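Local coordinates for protein cytosolic phospholipase A2 delta (Homo sapiens, PDB 5IZ5) that cleaves glycerophospholipids at the sn-2 position in a calcium-dependent manner, preferring linoleic acid there and releasing a lysophospholipid and a free fatty acid, at residues Glu407-Tyr412 against Gly586-Gln591; Thr426-Leu431 against Asn538-Trp543; Asp430-Val435 against Ile530-Phe535; Ala542-Thr547 against Phe596-Pro601. The protein carries 3 engineered substitutions. All coordinates share one frame; numbering follows the deposited sequence.

Contact 1. Residues Glu407-Tyr412 against Gly586-Gln591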
# COMPACT_ATOMS: atom_id res chain seq x y z
N GLU B 407 -16.09 -25.95 -15.91
CA GLU B 407 -14.63 -26.04 -16.03
C GLU B 407 -13.96 -24.84 -15.36
O GLU B 407 -12.98 -24.99 -14.61
CB GLU B 407 -14.20 -26.13 -17.50
CG GLU B 407 -12.68 -26.28 -17.76
CD GLU B 407 -12.23 -27.73 -17.92
OE1 GLU B 407 -12.66 -28.37 -18.89
OE2 GLU B 407 -11.44 -28.23 -17.09
N ARG B 408 -14.49 -23.66 -15.62
CA ARG B 408 -13.94 -22.42 -15.08
C ARG B 408 -14.07 -22.35 -13.55
O ARG B 408 -13.12 -22.02 -12.84
CB ARG B 408 -14.56 -21.22 -15.78
CG ARG B 408 -13.79 -20.81 -17.02
CD ARG B 408 -13.62 -19.32 -17.21
NE ARG B 408 -13.17 -18.97 -18.57
CZ ARG B 408 -13.98 -18.95 -19.63
NH1 ARG B 408 -15.27 -19.26 -19.50
NH2 ARG B 408 -13.50 -18.63 -20.82
N LEU B 409 -15.26 -22.68 -13.05
CA LEU B 409 -15.50 -22.67 -11.61
C LEU B 409 -14.60 -23.68 -10.88
O LEU B 409 -14.04 -23.37 -9.82
CB LEU B 409 -16.98 -22.94 -11.35
CG LEU B 409 -17.92 -21.82 -11.81
CD1 LEU B 409 -19.36 -22.29 -11.68
CD2 LEU B 409 -17.73 -20.50 -11.06
N ALA B 410 -14.45 -24.86 -11.47
CA ALA B 410 -13.53 -25.88 -10.95
C ALA B 410 -12.09 -25.38 -10.91
O ALA B 410 -11.37 -25.60 -9.93
CB ALA B 410 -13.62 -27.14 -11.80
N SER B 411 -11.67 -24.68 -11.97
CA SER B 411 -10.33 -24.09 -12.03
C SER B 411 -10.12 -23.07 -10.92
O SER B 411 -9.03 -23.02 -10.34
CB SER B 411 -10.07 -23.43 -13.38
OG SER B 411 -10.23 -24.37 -14.42
N TYR B 412 -11.13 -22.26 -10.63
CA TYR B 412 -11.00 -21.29 -9.55
C TYR B 412 -10.74 -22.02 -8.24
O TYR B 412 -9.83 -21.68 -7.48
CB TYR B 412 -12.26 -20.42 -9.36
CG TYR B 412 -12.66 -19.49 -10.47
CD1 TYR B 412 -11.79 -19.16 -11.51
CD2 TYR B 412 -13.93 -18.91 -10.47
CE1 TYR B 412 -12.18 -18.30 -12.52
CE2 TYR B 412 -14.32 -18.05 -11.47
CZ TYR B 412 -13.44 -17.74 -12.49
OH TYR B 412 -13.83 -16.89 -13.49
N GLY B 586 -28.02 -15.57 -7.47
CA GLY B 586 -28.40 -16.91 -7.92
C GLY B 586 -27.52 -17.53 -8.99
O GLY B 586 -27.90 -18.52 -9.63
N THR B 587 -26.32 -16.99 -9.20
CA THR B 587 -25.53 -17.39 -10.37
C THR B 587 -24.80 -18.71 -10.11
O THR B 587 -24.74 -19.18 -8.97
CB THR B 587 -24.49 -16.33 -10.80
OG1 THR B 587 -23.65 -16.00 -9.70
CG2 THR B 587 -25.17 -15.06 -11.35
N ALA B 588 -24.25 -19.29 -11.16
CA ALA B 588 -23.36 -20.44 -11.01
C ALA B 588 -22.18 -20.04 -10.12
O ALA B 588 -21.73 -20.82 -9.29
CB ALA B 588 -22.88 -20.94 -12.36
N LEU B 589 -21.71 -18.80 -10.28
CA LEU B 589 -20.59 -18.29 -9.51
C LEU B 589 -20.94 -18.26 -8.03
O LEU B 589 -20.18 -18.74 -7.19
CB LEU B 589 -20.21 -16.87 -9.98
CG LEU B 589 -18.77 -16.37 -9.86
CD1 LEU B 589 -18.77 -14.88 -9.51
CD2 LEU B 589 -17.91 -17.14 -8.87
N ALA B 590 -22.10 -17.68 -7.71
CA ALA B 590 -22.57 -17.59 -6.34
C ALA B 590 -22.81 -18.96 -5.75
O ALA B 590 -22.43 -19.24 -4.62
CB ALA B 590 -23.83 -16.74 -6.26
N GLN B 591 -23.43 -19.84 -6.53
CA GLN B 591 -23.72 -21.19 -6.06
C GLN B 591 -22.45 -21.95 -5.67
O GLN B 591 -22.43 -22.67 -4.67
CB GLN B 591 -24.52 -21.95 -7.12
CG GLN B 591 -25.95 -21.46 -7.23
CD GLN B 591 -26.86 -22.45 -7.93
OE1 GLN B 591 -26.48 -23.08 -8.92
NE2 GLN B 591 -28.08 -22.59 -7.41
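Glu-407 O is gripped twice by one residue, Ser-411, on the helix that sends Leu-409 across to Ala-588 and Leu-589. Ser-411 OG lies 2.8 Å from Glu-407 O and is tilted 34° from the carbonyl plane, while the helical Ser-411 N reaches the same oxygen from the opposite face. The crossing itself is apolar, and Leu-409 carries it with both methyls. Its CG stands anti to the carbonyl carbon (chi1 -68°), which aims the fork at the start of helix 588-593. CD1 settles on Ala-588, with Leu-409 CD1 3.8 Å from Ala-588 CB and close to that residue's carbonyl oxygen as well. The other branch goes to Leu-589: Leu-409 CD2 is 3.9 Å from Leu-589 CA and touches Leu-589 CD2 at 4.0 Å, the two side chains running obliquely past each other. An alanine in place of Leu-409 removes the two methyls that rest on Ala-588 CB and Leu-589 CD2 and would probably open a gap between the helices. Thr-587 caps the receiving helix, Ala-590 N donating to Thr-587 OG1 over 3.0 Å at a fairly straight 163°. Around this partly buried joint, Phe-593 also touches Leu-409, Trp-543 of helix 534-543 packs on Leu-589, and Val-435 of helix 428-441 meets both Leu-589 and Tyr-412, so helices 406-422 and 588-593 share a third helix as a neighbour.

Contact 2. Residues Thr426-Leu431 against Asn538-Trp543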
# COMPACT_ATOMS: atom_id res chain seq x y z
N THR B 426 -6.75 -16.66 1.85
CA THR B 426 -7.85 -16.65 0.90
C THR B 426 -8.83 -15.53 1.25
O THR B 426 -9.43 -15.55 2.32
CB THR B 426 -8.55 -18.01 0.91
OG1 THR B 426 -7.55 -19.03 0.82
CG2 THR B 426 -9.52 -18.15 -0.25
N THR B 427 -8.97 -14.55 0.35
CA THR B 427 -9.87 -13.45 0.59
C THR B 427 -10.75 -13.19 -0.63
O THR B 427 -10.58 -13.83 -1.68
CB THR B 427 -9.10 -12.16 0.92
OG1 THR B 427 -8.47 -11.67 -0.27
CG2 THR B 427 -8.04 -12.39 1.98
N PHE B 428 -11.68 -12.25 -0.49
CA PHE B 428 -12.54 -11.84 -1.59
C PHE B 428 -11.71 -11.35 -2.78
O PHE B 428 -12.08 -11.57 -3.93
CB PHE B 428 -13.48 -10.71 -1.15
CG PHE B 428 -14.78 -11.18 -0.56
CD1 PHE B 428 -14.78 -11.80 0.67
CD2 PHE B 428 -16.01 -10.95 -1.19
CE1 PHE B 428 -15.96 -12.24 1.26
CE2 PHE B 428 -17.19 -11.38 -0.61
CZ PHE B 428 -17.17 -12.02 0.62
N VAL B 429 -10.59 -10.69 -2.48
CA VAL B 429 -9.69 -10.18 -3.50
C VAL B 429 -9.14 -11.30 -4.37
O VAL B 429 -9.01 -11.13 -5.57
CB VAL B 429 -8.52 -9.40 -2.87
CG1 VAL B 429 -7.39 -9.19 -3.86
CG2 VAL B 429 -9.03 -8.06 -2.34
N ASP B 430 -8.86 -12.45 -3.76
CA ASP B 430 -8.34 -13.57 -4.51
C ASP B 430 -9.37 -14.11 -5.49
O ASP B 430 -9.02 -14.43 -6.63
CB ASP B 430 -7.85 -14.68 -3.58
CG ASP B 430 -6.72 -14.21 -2.70
OD1 ASP B 430 -5.61 -14.00 -3.21
OD2 ASP B 430 -6.95 -14.02 -1.49
N LEU B 431 -10.64 -14.20 -5.07
CA LEU B 431 -11.67 -14.69 -5.98
C LEU B 431 -11.93 -13.66 -7.07
O LEU B 431 -12.11 -14.01 -8.23
CB LEU B 431 -12.97 -15.01 -5.25
CG LEU B 431 -14.09 -15.55 -6.15
CD1 LEU B 431 -13.68 -16.83 -6.87
CD2 LEU B 431 -15.35 -15.78 -5.34
N ASN B 538 -18.70 -4.73 -3.44
CA ASN B 538 -19.95 -4.91 -4.19
C ASN B 538 -20.38 -6.37 -4.25
O ASN B 538 -21.58 -6.67 -4.26
CB ASN B 538 -19.84 -4.37 -5.61
CG ASN B 538 -19.75 -2.86 -5.64
OD1 ASN B 538 -19.89 -2.19 -4.62
ND2 ASN B 538 -19.50 -2.32 -6.82
N LEU B 539 -19.41 -7.28 -4.28
CA LEU B 539 -19.72 -8.71 -4.31
C LEU B 539 -20.30 -9.11 -2.95
O LEU B 539 -21.24 -9.89 -2.87
CB LEU B 539 -18.48 -9.54 -4.63
CG LEU B 539 -18.66 -11.01 -5.03
CD1 LEU B 539 -19.62 -11.22 -6.19
CD2 LEU B 539 -17.30 -11.64 -5.37
N LEU B 540 -19.74 -8.54 -1.89
CA LEU B 540 -20.18 -8.86 -0.54
C LEU B 540 -21.62 -8.41 -0.28
O LEU B 540 -22.41 -9.17 0.29
CB LEU B 540 -19.21 -8.23 0.47
CG LEU B 540 -19.58 -8.43 1.97
CD1 LEU B 540 -18.43 -8.96 2.82
CD2 LEU B 540 -20.08 -7.13 2.58
N ASP B 541 -21.96 -7.20 -0.70
CA ASP B 541 -23.33 -6.69 -0.56
C ASP B 541 -24.35 -7.42 -1.43
O ASP B 541 -25.47 -7.69 -1.00
CB ASP B 541 -23.41 -5.19 -0.90
CG ASP B 541 -22.81 -4.29 0.17
OD1 ASP B 541 -22.45 -4.77 1.27
OD2 ASP B 541 -22.71 -3.07 -0.11
N ALA B 542 -23.98 -7.70 -2.67
CA ALA B 542 -24.87 -8.41 -3.59
C ALA B 542 -25.15 -9.84 -3.13
O ALA B 542 -26.22 -10.38 -3.40
CB ALA B 542 -24.28 -8.42 -4.99
N TRP B 543 -24.19 -10.45 -2.43
CA TRP B 543 -24.28 -11.86 -2.06
C TRP B 543 -24.80 -12.15 -0.67
O TRP B 543 -25.56 -13.10 -0.50
CB TRP B 543 -22.91 -12.54 -2.20
CG TRP B 543 -22.59 -12.96 -3.61
CD1 TRP B 543 -23.26 -12.60 -4.74
CD2 TRP B 543 -21.51 -13.81 -4.03
NE1 TRP B 543 -22.68 -13.18 -5.84
CE2 TRP B 543 -21.60 -13.92 -5.43
CE3 TRP B 543 -20.48 -14.48 -3.36
CZ2 TRP B 543 -20.70 -14.68 -6.18
CZ3 TRP B 543 -19.58 -15.24 -4.10
CH2 TRP B 543 -19.70 -15.33 -5.50
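Phe-428 and Leu-540 cross at about a right angle, the aromatic ring of one reaching the aliphatic stem of the other. The far end of the ring does the touching: Phe-428 CE2 comes to 3.9 Å from Leu-540 CB, and Phe-428 CZ lies 4.0 Å from Leu-540 CD1. Leu-540 can offer both atoms because its CG is anti to the backbone N (chi1 177°), which carries the methyl up beside the tip of the ring. Further down the ring, Phe-428 CD2 approaches Leu-539 CD2 more loosely, at 4.4 Å and at an oblique angle. Leu-539 works in two directions. Its other methyl, Leu-539 CD1, sits 3.4 Å above the plane of the Trp-543 indole, over one face and offset toward the rim. One helical turn beyond Phe-428, Leu-431 CD2 meets Trp-543 CH2 at 4.4 Å, again obliquely. The contact is thus entirely apolar and largely buried, with Leu-597 and Phe-593 packing on Leu-431 from outside. The polar groups lie behind it, at the start of helix 428-441. Asp-430 OD2 accepts from Thr-427 N at 2.8 Å, through its anti lone pair, and from Thr-427 OG1 at 3.1 Å, which approaches from above the carboxylate plane; Val-429 N makes only a weak bond to Thr-427 OG1. This is a capping box: it fixes the helix start from which Phe-428 projects onto helix 534-543, in what is probably the helical cap of the cytosolic phospholipase A2 catalytic domain.

Contact 3. Residues Asp430-Val435 against Ile530-Phe535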
# COMPACT_ATOMS: atom_id res chain seq x y z
N ASP B 430 -8.86 -12.45 -3.76
CA ASP B 430 -8.34 -13.57 -4.51
C ASP B 430 -9.37 -14.11 -5.49
O ASP B 430 -9.02 -14.43 -6.63
CB ASP B 430 -7.85 -14.68 -3.58
CG ASP B 430 -6.72 -14.21 -2.70
OD1 ASP B 430 -5.61 -14.00 -3.21
OD2 ASP B 430 -6.95 -14.02 -1.49
N LEU B 431 -10.64 -14.20 -5.07
CA LEU B 431 -11.67 -14.69 -5.98
C LEU B 431 -11.93 -13.66 -7.07
O LEU B 431 -12.11 -14.01 -8.23
CB LEU B 431 -12.97 -15.01 -5.25
CG LEU B 431 -14.09 -15.55 -6.15
CD1 LEU B 431 -13.68 -16.83 -6.87
CD2 LEU B 431 -15.35 -15.78 -5.34
N TRP B 432 -11.98 -12.40 -6.67
CA TRP B 432 -12.21 -11.31 -7.62
C TRP B 432 -11.12 -11.28 -8.68
O TRP B 432 -11.41 -11.05 -9.86
CB TRP B 432 -12.32 -9.99 -6.87
CG TRP B 432 -12.32 -8.78 -7.73
CD1 TRP B 432 -11.50 -7.70 -7.61
CD2 TRP B 432 -13.19 -8.50 -8.84
NE1 TRP B 432 -11.80 -6.77 -8.57
CE2 TRP B 432 -12.83 -7.24 -9.34
CE3 TRP B 432 -14.24 -9.20 -9.46
CZ2 TRP B 432 -13.48 -6.65 -10.43
CZ3 TRP B 432 -14.88 -8.62 -10.55
CH2 TRP B 432 -14.50 -7.35 -11.02
N ALA B 433 -9.89 -11.57 -8.28
CA ALA B 433 -8.77 -11.66 -9.22
C ALA B 433 -9.04 -12.66 -10.32
O ALA B 433 -8.85 -12.35 -11.50
CB ALA B 433 -7.49 -12.01 -8.50
N LEU B 434 -9.52 -13.84 -9.95
CA LEU B 434 -9.73 -14.92 -10.92
C LEU B 434 -10.93 -14.64 -11.82
O LEU B 434 -10.90 -14.91 -13.02
CB LEU B 434 -9.90 -16.26 -10.21
CG LEU B 434 -8.74 -16.71 -9.30
CD1 LEU B 434 -9.11 -17.99 -8.57
CD2 LEU B 434 -7.46 -16.89 -10.09
N VAL B 435 -11.99 -14.11 -11.23
CA VAL B 435 -13.19 -13.77 -11.95
C VAL B 435 -12.95 -12.61 -12.92
O VAL B 435 -13.35 -12.68 -14.09
CB VAL B 435 -14.31 -13.40 -10.95
CG1 VAL B 435 -15.44 -12.65 -11.63
CG2 VAL B 435 -14.80 -14.67 -10.26
N ILE B 530 -6.65 -5.89 -6.34
CA ILE B 530 -6.36 -4.93 -5.26
C ILE B 530 -6.74 -3.53 -5.70
O ILE B 530 -7.42 -2.80 -4.98
CB ILE B 530 -4.85 -4.84 -4.92
CG1 ILE B 530 -4.22 -6.20 -4.60
CG2 ILE B 530 -4.56 -3.81 -3.82
CD1 ILE B 530 -4.83 -6.95 -3.45
N TRP B 531 -6.27 -3.15 -6.88
CA TRP B 531 -6.50 -1.81 -7.41
C TRP B 531 -7.98 -1.50 -7.59
O TRP B 531 -8.40 -0.36 -7.43
CB TRP B 531 -5.76 -1.62 -8.74
CG TRP B 531 -4.26 -1.75 -8.61
CD1 TRP B 531 -3.50 -1.42 -7.53
CD2 TRP B 531 -3.36 -2.22 -9.60
NE1 TRP B 531 -2.18 -1.66 -7.78
CE2 TRP B 531 -2.06 -2.15 -9.05
CE3 TRP B 531 -3.51 -2.71 -10.91
CZ2 TRP B 531 -0.93 -2.55 -9.76
CZ3 TRP B 531 -2.39 -3.11 -11.61
CH2 TRP B 531 -1.11 -3.02 -11.03
N SER B 532 -8.76 -2.52 -7.95
CA SER B 532 -10.18 -2.37 -8.18
C SER B 532 -11.03 -3.15 -7.17
O SER B 532 -12.13 -3.59 -7.50
CB SER B 532 -10.52 -2.82 -9.61
OG SER B 532 -10.26 -4.20 -9.82
N ASN B 533 -10.52 -3.32 -5.94
CA ASN B 533 -11.25 -4.11 -4.92
C ASN B 533 -12.51 -3.47 -4.32
O ASN B 533 -13.13 -4.04 -3.42
CB ASN B 533 -10.34 -4.73 -3.84
CG ASN B 533 -9.77 -3.72 -2.85
OD1 ASN B 533 -10.19 -2.57 -2.77
ND2 ASN B 533 -8.80 -4.19 -2.06
N ILE B 534 -12.90 -2.30 -4.82
CA ILE B 534 -14.26 -1.81 -4.57
C ILE B 534 -15.26 -2.90 -4.98
O ILE B 534 -16.31 -3.06 -4.37
CB ILE B 534 -14.56 -0.48 -5.33
CG1 ILE B 534 -15.87 0.14 -4.83
CG2 ILE B 534 -14.64 -0.70 -6.83
CD1 ILE B 534 -15.73 0.82 -3.48
N PHE B 535 -14.90 -3.69 -5.99
CA PHE B 535 -15.75 -4.78 -6.44
C PHE B 535 -15.88 -5.94 -5.44
O PHE B 535 -16.86 -6.67 -5.48
CB PHE B 535 -15.31 -5.32 -7.80
CG PHE B 535 -15.65 -4.42 -8.95
CD1 PHE B 535 -16.77 -4.63 -9.75
CD2 PHE B 535 -14.83 -3.35 -9.23
CE1 PHE B 535 -17.06 -3.78 -10.80
CE2 PHE B 535 -15.11 -2.49 -10.27
CZ PHE B 535 -16.23 -2.70 -11.06
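Trp-432 is laid against Ser-532 and Phe-535 at the two-residue break between helices 524-531 and 534-543, with Asn-533 as N-cap of the second, next to the active site. Along the first segment, Asp-430 packs on Phe-526 of helix 524-531 and Leu-431 on Leu-597; neither touches the break. Trp-432 does all the touching. Its CG stands anti to the backbone N (chi1 170°), which carries the indole across the break to Phe-535 CB and CG. Phe-535 CB lies over one face of the indole, 3.7 Å from the centroid of the six-membered ring, in a CH-pi contact. The two aromatic planes are nearly parallel, at 10°, but slid so far that they barely overlap, with centroids 4.8 Å apart; Trp-432 CZ2 comes to 3.4 Å from Phe-535 CG. A leucine in place of Trp-432 would probably leave Ser-532 OG without one of its donors and uncover Phe-535 CB. After it, Ala-433 packs on Ala-529, and Leu-434 and Val-435 turn to Tyr-412. Across the break, Asn-533 OD1 accepts from the backbone N of Asp-651, probably the proton acceptor of the active site, and Phe-535 lies beside Gly-335 of the substrate site. Ser-532 OG also bonds Glu-528 O and Trp-369 NE1. Trp-432 NE1 reaches that hydroxyl edge-on, 3.2 Å from Ser-532 OG with an N-H...O angle of 157°, the oxygen close to the indole plane.

Contact 4. Residues Ala542-Thr547 against Phe596-Pro601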
# COMPACT_ATOMS: atom_id res chain seq x y z
N ALA B 542 -23.98 -7.70 -2.67
CA ALA B 542 -24.87 -8.41 -3.59
C ALA B 542 -25.15 -9.84 -3.13
O ALA B 542 -26.22 -10.38 -3.40
CB ALA B 542 -24.28 -8.42 -4.99
N TRP B 543 -24.19 -10.45 -2.43
CA TRP B 543 -24.28 -11.86 -2.06
C TRP B 543 -24.80 -12.15 -0.67
O TRP B 543 -25.56 -13.10 -0.50
CB TRP B 543 -22.91 -12.54 -2.20
CG TRP B 543 -22.59 -12.96 -3.61
CD1 TRP B 543 -23.26 -12.60 -4.74
CD2 TRP B 543 -21.51 -13.81 -4.03
NE1 TRP B 543 -22.68 -13.18 -5.84
CE2 TRP B 543 -21.60 -13.92 -5.43
CE3 TRP B 543 -20.48 -14.48 -3.36
CZ2 TRP B 543 -20.70 -14.68 -6.18
CZ3 TRP B 543 -19.58 -15.24 -4.10
CH2 TRP B 543 -19.70 -15.33 -5.50
N TYR B 544 -24.39 -11.35 0.30
CA TYR B 544 -24.63 -11.61 1.71
C TYR B 544 -25.54 -10.54 2.28
O TYR B 544 -25.24 -9.35 2.23
CB TYR B 544 -23.32 -11.64 2.48
CG TYR B 544 -22.36 -12.66 1.93
CD1 TYR B 544 -21.43 -12.29 0.98
CD2 TYR B 544 -22.39 -14.00 2.34
CE1 TYR B 544 -20.55 -13.21 0.44
CE2 TYR B 544 -21.50 -14.92 1.81
CZ TYR B 544 -20.59 -14.51 0.86
OH TYR B 544 -19.71 -15.39 0.32
N ASP B 545 -26.67 -10.98 2.83
CA ASP B 545 -27.57 -10.07 3.52
C ASP B 545 -26.92 -9.70 4.85
O ASP B 545 -27.25 -10.28 5.89
CB ASP B 545 -28.94 -10.74 3.74
CG ASP B 545 -30.04 -9.74 4.08
OD1 ASP B 545 -29.72 -8.65 4.61
OD2 ASP B 545 -31.22 -10.04 3.81
N LEU B 546 -26.00 -8.74 4.82
CA LEU B 546 -25.29 -8.32 6.03
C LEU B 546 -26.20 -7.51 6.95
O LEU B 546 -26.25 -6.28 6.91
CB LEU B 546 -23.97 -7.59 5.74
CG LEU B 546 -22.68 -8.42 5.83
CD1 LEU B 546 -21.47 -7.50 5.90
CD2 LEU B 546 -22.66 -9.36 7.03
N THR B 547 -26.95 -8.25 7.75
CA THR B 547 -27.67 -7.75 8.91
C THR B 547 -27.07 -8.58 10.05
O THR B 547 -27.78 -9.27 10.79
CB THR B 547 -29.21 -7.91 8.78
OG1 THR B 547 -29.80 -8.07 10.08
CG2 THR B 547 -29.58 -9.11 7.90
N PHE B 596 -18.37 -20.80 0.27
CA PHE B 596 -16.91 -20.83 0.36
C PHE B 596 -16.32 -19.53 0.92
O PHE B 596 -15.42 -19.55 1.77
CB PHE B 596 -16.33 -21.12 -1.03
CG PHE B 596 -14.83 -21.22 -1.05
CD1 PHE B 596 -14.06 -20.09 -1.26
CD2 PHE B 596 -14.19 -22.44 -0.86
CE1 PHE B 596 -12.68 -20.16 -1.28
CE2 PHE B 596 -12.81 -22.52 -0.89
CZ PHE B 596 -12.05 -21.39 -1.10
N LEU B 597 -16.82 -18.40 0.44
CA LEU B 597 -16.27 -17.08 0.82
C LEU B 597 -16.79 -16.49 2.16
O LEU B 597 -16.29 -15.46 2.60
CB LEU B 597 -16.54 -16.10 -0.33
CG LEU B 597 -15.37 -15.26 -0.88
CD1 LEU B 597 -14.21 -16.17 -1.25
CD2 LEU B 597 -15.83 -14.47 -2.10
N THR B 598 -17.74 -17.16 2.82
CA THR B 598 -18.51 -16.56 3.93
C THR B 598 -17.65 -15.95 5.05
O THR B 598 -17.85 -14.80 5.48
CB THR B 598 -19.42 -17.63 4.56
OG1 THR B 598 -20.28 -18.16 3.54
CG2 THR B 598 -20.27 -17.06 5.69
N GLY B 599 -16.69 -16.72 5.52
CA GLY B 599 -15.88 -16.28 6.65
C GLY B 599 -14.97 -15.08 6.39
O GLY B 599 -14.57 -14.38 7.33
N ARG B 600 -14.69 -14.80 5.12
CA ARG B 600 -13.41 -14.23 4.72
C ARG B 600 -13.31 -12.70 4.60
O ARG B 600 -14.28 -12.01 4.31
CB ARG B 600 -13.00 -14.91 3.41
CG ARG B 600 -12.39 -16.26 3.69
CD ARG B 600 -12.59 -17.34 2.65
NE ARG B 600 -11.99 -18.57 3.16
CZ ARG B 600 -12.28 -19.80 2.76
NH1 ARG B 600 -13.18 -20.01 1.81
NH2 ARG B 600 -11.67 -20.83 3.32
N PRO B 601 -12.10 -12.17 4.84
CA PRO B 601 -11.89 -10.73 4.72
C PRO B 601 -12.08 -10.21 3.30
O PRO B 601 -11.95 -10.96 2.34
CB PRO B 601 -10.45 -10.52 5.19
CG PRO B 601 -9.82 -11.86 5.22
CD PRO B 601 -10.91 -12.87 5.36
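A type I beta turn from Leu-597 to Arg-600 receives the ring of Tyr-544, the residue at which the chain leaves helix 534-543. The turn is closed by Arg-600 N donating to Leu-597 O at 3.1 Å. Tyr-544 comes in with its hydroxyl leading: Tyr-544 OH is 3.3 Å from Leu-597 CB, the two side chains crossing at about a right angle. CG of the tyrosine is anti to the carbonyl carbon (chi1 -57°), which swings the ring toward the turn. Thr-598 stands at the ring's edge, near its plane, with Thr-598 OG1 3.9 Å from Tyr-544 CE2. This joins the end of one helix to the loop that follows helix 588-593, within what is probably the cap of the catalytic domain and away from the active site and the calcium sites. The polar ends look to that same loop: Tyr-544 OH bonds Lys-594 O, while Thr-598 OG1 has Gly-595 O as its main partner and Lys-594 O as a second, sharing its single proton between them. Trp-543 adds a looser apolar touch, Trp-543 CZ3 to Leu-597 CD2 at 4.3 Å, and Tyr-544 OH lies at the edge of the Trp-543 indole, in its plane. Leu-597 packs on Phe-428 and Leu-431 of helix 428-441. Beyond the tyrosine the chain bends away through two successive inverse gamma turns, centred on Asp-545 and Leu-546.

From the N terminus, helix 406-422 opens contact 1 first, and the following helix, 428-441, starts contacts 2 and 3 from overlapping segments. Contact 3 closes earliest, at the break before helix 534-543; contact 2 closes farther along that helix, and both lie inside the longer loop that contact 1 shuts at helix 588-593. Contact 4 opens where contact 2 ends, sharing Ala-542 and Trp-543, and closes past helix 588-593, so it crosses contact 1 and follows contact 3 in series. Trp-543 lies against Ala-590 of contact 1, and Phe-428 N probably bonds Pro-601 O, tying contact 2 to contact 4. Together they tie five helices to one another and to the loop after helix 588-593.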